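Local structure of pectinesterase (Sitophilus oryzae, 4PMH) at residues Thr64-Ile69 with Pro88-Gly93. The protein probably helps digest plant cell walls, hydrolysing the methyl esters of pectin to release methanol and leaving de-esterified galacturonate units in the chain. Numbering follows the deposited sequence.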
loop_
_atom_site.group_PDB
_atom_site.type_symbol
_atom_site.label_atom_id
_atom_site.label_comp_id
_atom_site.label_asym_id
_atom_site.label_seq_id
_atom_site.Cartn_x
_atom_site.Cartn_y
_atom_site.Cartn_z
ATOM N N THR A 64 18.289 -17.737 10.884
ATOM C CA THR A 64 17.066 -17.209 11.476
ATOM C C THR A 64 17.260 -15.850 12.115
ATOM O O THR A 64 16.294 -15.244 12.587
ATOM C CB THR A 64 16.613 -18.119 12.625
ATOM O OG1 THR A 64 17.693 -18.261 13.587
ATOM C CG2 THR A 64 16.225 -19.450 12.080
ATOM N N THR A 65 18.503 -15.385 12.180
ATOM C CA THR A 65 18.804 -14.115 12.808
ATOM C C THR A 65 18.507 -13.000 11.830
ATOM O O THR A 65 18.872 -13.067 10.641
ATOM C CB THR A 65 20.257 -14.048 13.309
ATOM O OG1 THR A 65 20.372 -14.815 14.515
ATOM C CG2 THR A 65 20.679 -12.621 13.617
ATOM N N ARG A 66 17.841 -11.971 12.340
ATOM C CA ARG A 66 17.476 -10.815 11.531
ATOM C C ARG A 66 18.753 -10.152 11.027
ATOM O O ARG A 66 19.687 -9.905 11.793
ATOM C CB ARG A 66 16.623 -9.830 12.357
ATOM C CG ARG A 66 16.275 -8.518 11.647
ATOM C CD ARG A 66 15.201 -7.718 12.370
ATOM N NE ARG A 66 13.895 -8.366 12.318
ATOM C CZ ARG A 66 13.106 -8.397 11.242
ATOM N NH1 ARG A 66 13.477 -7.820 10.081
ATOM N NH2 ARG A 66 11.951 -9.046 11.298
ATOM N N LYS A 67 18.799 -9.912 9.723
ATOM C CA LYS A 67 19.941 -9.276 9.076
ATOM C C LYS A 67 19.579 -7.855 8.652
ATOM O O LYS A 67 18.442 -7.587 8.224
ATOM C CB LYS A 67 20.380 -10.084 7.850
ATOM C CG LYS A 67 20.954 -11.454 8.167
ATOM C CD LYS A 67 22.324 -11.307 8.812
ATOM C CE LYS A 67 22.752 -12.585 9.502
ATOM N NZ LYS A 67 24.046 -12.338 10.176
ATOM N N TYR A 68 20.560 -6.958 8.773
ATOM C CA TYR A 68 20.371 -5.533 8.579
ATOM C C TYR A 68 21.141 -5.057 7.354
ATOM O O TYR A 68 22.372 -5.157 7.293
ATOM C CB TYR A 68 20.821 -4.771 9.817
ATOM C CG TYR A 68 19.910 -5.025 10.997
ATOM C CD1 TYR A 68 20.105 -6.120 11.839
ATOM C CD2 TYR A 68 18.835 -4.183 11.261
ATOM C CE1 TYR A 68 19.253 -6.353 12.916
ATOM C CE2 TYR A 68 17.982 -4.409 12.332
ATOM C CZ TYR A 68 18.199 -5.494 13.157
ATOM O OH TYR A 68 17.346 -5.716 14.224
ATOM N N ILE A 69 20.381 -4.568 6.388
ATOM C CA ILE A 69 20.929 -4.058 5.162
ATOM C C ILE A 69 20.792 -2.551 5.197
ATOM O O ILE A 69 19.674 -2.029 5.129
ATOM C CB ILE A 69 20.183 -4.593 3.927
ATOM C CG1 ILE A 69 20.453 -6.085 3.790
ATOM C CG2 ILE A 69 20.625 -3.841 2.670
ATOM C CD1 ILE A 69 19.438 -6.853 2.991
ATOM N N PRO A 88 14.887 -13.197 8.339
ATOM C CA PRO A 88 14.263 -11.892 8.598
ATOM C C PRO A 88 15.192 -10.753 8.165
ATOM O O PRO A 88 16.348 -10.702 8.579
ATOM C CB PRO A 88 14.030 -11.885 10.130
ATOM C CG PRO A 88 14.377 -13.265 10.590
ATOM C CD PRO A 88 15.372 -13.791 9.593
ATOM N N LEU A 89 14.668 -9.836 7.357
ATOM C CA LEU A 89 15.455 -8.751 6.809
ATOM C C LEU A 89 14.928 -7.373 7.212
ATOM O O LEU A 89 13.720 -7.118 7.181
ATOM C CB LEU A 89 15.446 -8.856 5.289
ATOM C CG LEU A 89 15.898 -10.160 4.626
ATOM C CD1 LEU A 89 15.716 -10.040 3.106
ATOM C CD2 LEU A 89 17.340 -10.474 4.919
ATOM N N THR A 90 15.851 -6.492 7.599
ATOM C CA THR A 90 15.573 -5.080 7.801
ATOM C C THR A 90 16.402 -4.316 6.770
ATOM O O THR A 90 17.620 -4.471 6.717
ATOM C CB THR A 90 15.973 -4.659 9.225
ATOM O OG1 THR A 90 15.164 -5.382 10.152
ATOM C CG2 THR A 90 15.790 -3.176 9.442
ATOM N N ILE A 91 15.738 -3.538 5.929
ATOM C CA ILE A 91 16.402 -2.735 4.916
ATOM C C ILE A 91 16.150 -1.284 5.263
ATOM O O ILE A 91 15.002 -0.834 5.238
ATOM C CB ILE A 91 15.857 -3.057 3.496
ATOM C CG1 ILE A 91 16.099 -4.532 3.149
ATOM C CG2 ILE A 91 16.516 -2.173 2.427
ATOM C CD1 ILE A 91 14.910 -5.419 3.398
ATOM N N TYR A 92 17.216 -0.546 5.587
ATOM C CA TYR A 92 17.075 0.831 5.997
ATOM C C TYR A 92 18.022 1.799 5.339
ATOM O O TYR A 92 19.153 1.466 5.057
ATOM C CB TYR A 92 17.187 0.952 7.508
ATOM C CG TYR A 92 18.560 0.738 8.089
ATOM C CD1 TYR A 92 18.999 -0.522 8.435
ATOM C CD2 TYR A 92 19.384 1.799 8.328
ATOM C CE1 TYR A 92 20.259 -0.713 9.002
ATOM C CE2 TYR A 92 20.627 1.635 8.902
ATOM C CZ TYR A 92 21.058 0.368 9.231
ATOM O OH TYR A 92 22.309 0.197 9.775
ATOM N N GLY A 93 17.536 3.012 5.135
ATOM C CA GLY A 93 18.333 4.082 4.563
ATOM C C GLY A 93 19.307 4.618 5.609
ATOM O O GLY A 93 18.972 4.732 6.795
#
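Four backbone hydrogen bonds join Lys67-Ile69 to Pro88-Tyr92. Lys67 N donates to Pro88 O and Lys67 O accepts from Thr90 N; Ile69 N then reaches Thr90 O at 2.8 Å, nearly straight at 178°, and Ile69 O accepts from Tyr92 N. Each residue of the first strand that bonds this way thus grips two residues of its neighbour, the pattern of parallel pairing. These are adjacent strands near one end of a long parallel sheet, one wall of the right-handed parallel beta-helix of pectinesterases, away from the active-site residues inferred by similarity. Side-chain polar contacts centre on Arg66. CG stands anti to the backbone N (chi1 175°) and a bend at chi3 turns NE; the guanidinium carries Pro88 CB over the centre of one face, 3.7 Å above its plane. NH1 donates to Thr90 OG1 (3.0 Å), which sits 27° out of that plane; Ala158 O accepts a bond from NH2, and Gln160 OE1 is a second partner of Thr90 OG1. An alanine in place of Arg66 would probably leave Ala158 O and Thr90 OG1 without this donor and take the guanidinium from Pro88 CB. Apolar contacts fall on both faces of the sheet. Beside Thr90, the Tyr68 ring brings CD2 to 3.5 Å from Thr90 CB, while Tyr68 CB meets the edge of the Tyr92 ring. On the opposite face Ile69 CD1 packs against Ile91 CG1 (4.1 Å), and helix 51-61 covers Ile69 and Leu89 through Ala58.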